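Local coordinates for putative Ribokinase II (Escherichia coli O6, PDB 3IQ0), which probably phosphorylates a sugar such as ribose with ATP and magnesium, as expected of a pfkB-family carbohydrate kinase, at residues A41-Q46 and H133-G138. Residues are numbered along the deposited sequence; the frame is centred on the assembly and turned at random.
Sequences AIFIDQ and HFHIMG
Phe-43 and His-135 lie ring on ring where helix 39-49 packs against strand 131-137, a central, parallel strand of the large sheet in this ribokinase-like alpha/beta fold. The two rings form an offset stack with centroids 3.9 Å apart and planes only 10° from parallel. The imidazole is slipped toward the CE1 corner of the phenyl ring, so that CE1 of Phe-43 stands over the imidazole centre and CD2 of His-135 over the phenyl centre; the closest approach, 3.4 Å, is from Phe-43 CZ to His-135 CG. The CB of His-135 shares in the overlap, lying 3.6 Å from Phe-43 CE2. In both residues CG lies anti to the backbone nitrogen (chi1 170° for Phe-43, -179° for His-135), which carries the rings into the gap between helix and strand. OG of Ser-165, on the adjoining strand 163-167, is hydrogen-bonded to ND1 of His-135, which satisfies a buried polar atom and probably helps to fix the rotation of the imidazole against the phenyl face.

The tight packing is confined to this stack and to selenomethionine Met-137, two residues along the same side of the strand. Looser is the spacing of the backbones, with no hydrogen bond between them and the CA atoms of Phe-43 and His-135 9.0 Å apart. Neither side opens to solvent, as all three touching residues are buried: Ile-267 of helix 258-271 also packs on Phe-43, and Asp-260 of that helix meets Met-137. The side chain of Met-137 lies about 6 Å from the bound ATP, placing this end of the contact near the nucleotide site. Its SE sits at the imidazole edge, in the ring plane, while the terminal methyl CE reaches on to Phe-43 CB at 3.3 Å.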
ATOM      1  N   ALA B  41      -1.607 -18.037   2.566  1.00 17.34           N
ATOM      2  CA  ALA B  41      -0.355 -18.161   3.309  1.00 16.85           C
ATOM      3  C   ALA B  41      -0.572 -18.740   4.703  1.00 17.35           C
ATOM      4  O   ALA B  41       0.201 -19.581   5.160  1.00 18.54           O
ATOM      5  CB  ALA B  41       0.340 -16.803   3.406  1.00 16.29           C
ATOM      6  N   ILE B  42      -1.616 -18.284   5.386  1.00 16.46           N
ATOM      7  CA  ILE B  42      -1.910 -18.793   6.718  1.00 16.85           C
ATOM      8  C   ILE B  42      -2.340 -20.260   6.618  1.00 15.59           C
ATOM      9  O   ILE B  42      -1.941 -21.092   7.436  1.00 15.06           O
ATOM     10  CB  ILE B  42      -3.011 -17.956   7.398  1.00 14.61           C
ATOM     11  CG1 ILE B  42      -2.584 -16.487   7.437  1.00 15.01           C
ATOM     12  CG2 ILE B  42      -3.250 -18.468   8.811  1.00 14.56           C
ATOM     13  CD1 ILE B  42      -3.674 -15.540   7.861  1.00 16.71           C
ATOM     14  N   PHE B  43      -3.148 -20.575   5.611  1.00 15.93           N
ATOM     15  CA  PHE B  43      -3.600 -21.947   5.398  1.00 15.61           C
ATOM     16  C   PHE B  43      -2.385 -22.856   5.246  1.00 15.81           C
ATOM     17  O   PHE B  43      -2.239 -23.853   5.958  1.00 15.08           O
ATOM     18  CB  PHE B  43      -4.440 -22.046   4.113  1.00 16.48           C
ATOM     19  CG  PHE B  43      -4.744 -23.465   3.678  1.00 16.04           C
ATOM     20  CD1 PHE B  43      -5.843 -24.149   4.192  1.00 20.52           C
ATOM     21  CD2 PHE B  43      -3.931 -24.113   2.749  1.00 17.26           C
ATOM     22  CE1 PHE B  43      -6.135 -25.455   3.790  1.00 17.62           C
ATOM     23  CE2 PHE B  43      -4.206 -25.425   2.336  1.00 16.81           C
ATOM     24  CZ  PHE B  43      -5.311 -26.094   2.857  1.00 19.35           C
ATOM     25  N   ILE B  44      -1.515 -22.500   4.309  1.00 15.04           N
ATOM     26  CA  ILE B  44      -0.330 -23.297   4.030  1.00 16.50           C
ATOM     27  C   ILE B  44       0.652 -23.350   5.191  1.00 15.52           C
ATOM     28  O   ILE B  44       1.360 -24.341   5.357  1.00 16.92           O
ATOM     29  CB  ILE B  44       0.388 -22.791   2.750  1.00 16.58           C
ATOM     30  CG1 ILE B  44       0.994 -23.979   2.011  1.00 18.06           C
ATOM     31  CG2 ILE B  44       1.462 -21.775   3.090  1.00 16.45           C
ATOM     32  CD1 ILE B  44      -0.042 -24.942   1.497  1.00 17.11           C
ATOM     33  N   ASP B  45       0.710 -22.292   5.994  1.00 16.83           N
ATOM     34  CA  ASP B  45       1.622 -22.307   7.137  1.00 16.53           C
ATOM     35  C   ASP B  45       1.119 -23.346   8.147  1.00 16.69           C
ATOM     36  O   ASP B  45       1.914 -24.047   8.786  1.00 16.05           O
ATOM     37  CB  ASP B  45       1.692 -20.936   7.802  1.00 16.96           C
ATOM     38  CG  ASP B  45       2.856 -20.819   8.767  1.00 18.50           C
ATOM     39  OD1 ASP B  45       4.002 -21.052   8.339  1.00 19.59           O
ATOM     40  OD2 ASP B  45       2.628 -20.486   9.945  1.00 18.24           O
ATOM     41  N   GLN B  46      -0.198 -23.461   8.283  1.00 14.25           N
ATOM     42  CA  GLN B  46      -0.751 -24.432   9.220  1.00 16.31           C
ATOM     43  C   GLN B  46      -0.472 -25.834   8.695  1.00 16.75           C
ATOM     44  O   GLN B  46      -0.166 -26.739   9.465  1.00 15.48           O
ATOM     45  CB  GLN B  46      -2.258 -24.213   9.410  1.00 15.74           C
ATOM     46  CG  GLN B  46      -2.927 -25.179  10.400  1.00 17.26           C
ATOM     47  CD  GLN B  46      -2.208 -25.236  11.737  1.00 17.43           C
ATOM     48  OE1 GLN B  46      -1.307 -26.062  11.947  1.00 21.48           O
ATOM     49  NE2 GLN B  46      -2.586 -24.354  12.641  1.00 13.50           N
ATOM     50  N   HIS B 133      -3.031 -32.612  -3.904  1.00 24.80           N
ATOM     51  CA  HIS B 133      -4.090 -31.849  -3.265  1.00 25.28           C
ATOM     52  C   HIS B 133      -3.847 -30.368  -3.487  1.00 24.33           C
ATOM     53  O   HIS B 133      -2.796 -29.841  -3.134  1.00 23.88           O
ATOM     54  CB  HIS B 133      -4.145 -32.142  -1.764  1.00 28.06           C
ATOM     55  CG  HIS B 133      -4.722 -33.484  -1.429  1.00 30.43           C
ATOM     56  ND1 HIS B 133      -4.136 -34.667  -1.823  1.00 31.13           N
ATOM     57  CD2 HIS B 133      -5.832 -33.826  -0.733  1.00 31.34           C
ATOM     58  CE1 HIS B 133      -4.859 -35.683  -1.380  1.00 31.13           C
ATOM     59  NE2 HIS B 133      -5.893 -35.198  -0.716  1.00 31.40           N
ATOM     60  N   PHE B 134      -4.826 -29.704  -4.088  1.00 21.53           N
ATOM     61  CA  PHE B 134      -4.719 -28.283  -4.364  1.00 20.02           C
ATOM     62  C   PHE B 134      -5.865 -27.583  -3.659  1.00 21.15           C
ATOM     63  O   PHE B 134      -7.032 -27.954  -3.825  1.00 21.13           O
ATOM     64  CB  PHE B 134      -4.802 -28.024  -5.869  1.00 18.95           C
ATOM     65  CG  PHE B 134      -4.408 -26.635  -6.266  1.00 19.78           C
ATOM     66  CD1 PHE B 134      -3.078 -26.240  -6.230  1.00 19.64           C
ATOM     67  CD2 PHE B 134      -5.368 -25.719  -6.684  1.00 20.89           C
ATOM     68  CE1 PHE B 134      -2.705 -24.956  -6.607  1.00 18.83           C
ATOM     69  CE2 PHE B 134      -5.005 -24.427  -7.064  1.00 20.90           C
ATOM     70  CZ  PHE B 134      -3.673 -24.046  -7.025  1.00 20.61           C
ATOM     71  N   HIS B 135      -5.524 -26.569  -2.872  1.00 19.52           N
ATOM     72  CA  HIS B 135      -6.524 -25.831  -2.121  1.00 20.31           C
ATOM     73  C   HIS B 135      -6.724 -24.417  -2.651  1.00 19.72           C
ATOM     74  O   HIS B 135      -5.767 -23.685  -2.894  1.00 19.16           O
ATOM     75  CB  HIS B 135      -6.131 -25.766  -0.653  1.00 20.10           C
ATOM     76  CG  HIS B 135      -7.121 -25.034   0.191  1.00 21.68           C
ATOM     77  ND1 HIS B 135      -8.311 -25.594   0.592  1.00 22.92           N
ATOM     78  CD2 HIS B 135      -7.125 -23.762   0.653  1.00 23.42           C
ATOM     79  CE1 HIS B 135      -9.009 -24.697   1.267  1.00 25.24           C
ATOM     80  NE2 HIS B 135      -8.313 -23.577   1.317  1.00 24.97           N
ATOM     81  N   ILE B 136      -7.986 -24.042  -2.816  1.00 19.03           N
ATOM     82  CA  ILE B 136      -8.331 -22.724  -3.330  1.00 20.66           C
ATOM     83  C   ILE B 136      -9.086 -21.877  -2.310  1.00 19.68           C
ATOM     84  O   ILE B 136     -10.018 -22.352  -1.669  1.00 20.61           O
ATOM     85  CB  ILE B 136      -9.197 -22.846  -4.606  1.00 19.48           C
ATOM     86  CG1 ILE B 136      -8.372 -23.478  -5.727  1.00 21.72           C
ATOM     87  CG2 ILE B 136      -9.683 -21.476  -5.046  1.00 18.17           C
ATOM     88  CD1 ILE B 136      -9.211 -23.915  -6.913  1.00 25.47           C
HETATM   89  N   MSE B 137      -8.655 -20.627  -2.163  1.00 21.63           N
HETATM   90  CA  MSE B 137      -9.290 -19.665  -1.265  1.00 22.92           C
HETATM   91  C   MSE B 137     -10.127 -18.743  -2.156  1.00 23.97           C
HETATM   92  O   MSE B 137      -9.593 -18.105  -3.062  1.00 22.28           O
HETATM   93  CB  MSE B 137      -8.239 -18.822  -0.534  1.00 26.28           C
HETATM   94  CG  MSE B 137      -7.487 -19.542   0.560  1.00 30.82           C
HETATM   95 SE   MSE B 137      -8.686 -19.978   2.002  1.00 42.78          SE
HETATM   96  CE  MSE B 137      -7.414 -20.840   3.181  1.00 35.92           C
ATOM     97  N   GLY B 138     -11.430 -18.681  -1.906  1.00 23.95           N
ATOM     98  CA  GLY B 138     -12.280 -17.821  -2.710  1.00 25.64           C
ATOM     99  C   GLY B 138     -11.859 -16.362  -2.646  1.00 25.99           C
ATOM    100  O   GLY B 138     -12.114 -15.589  -3.574  1.00 26.70           O
TER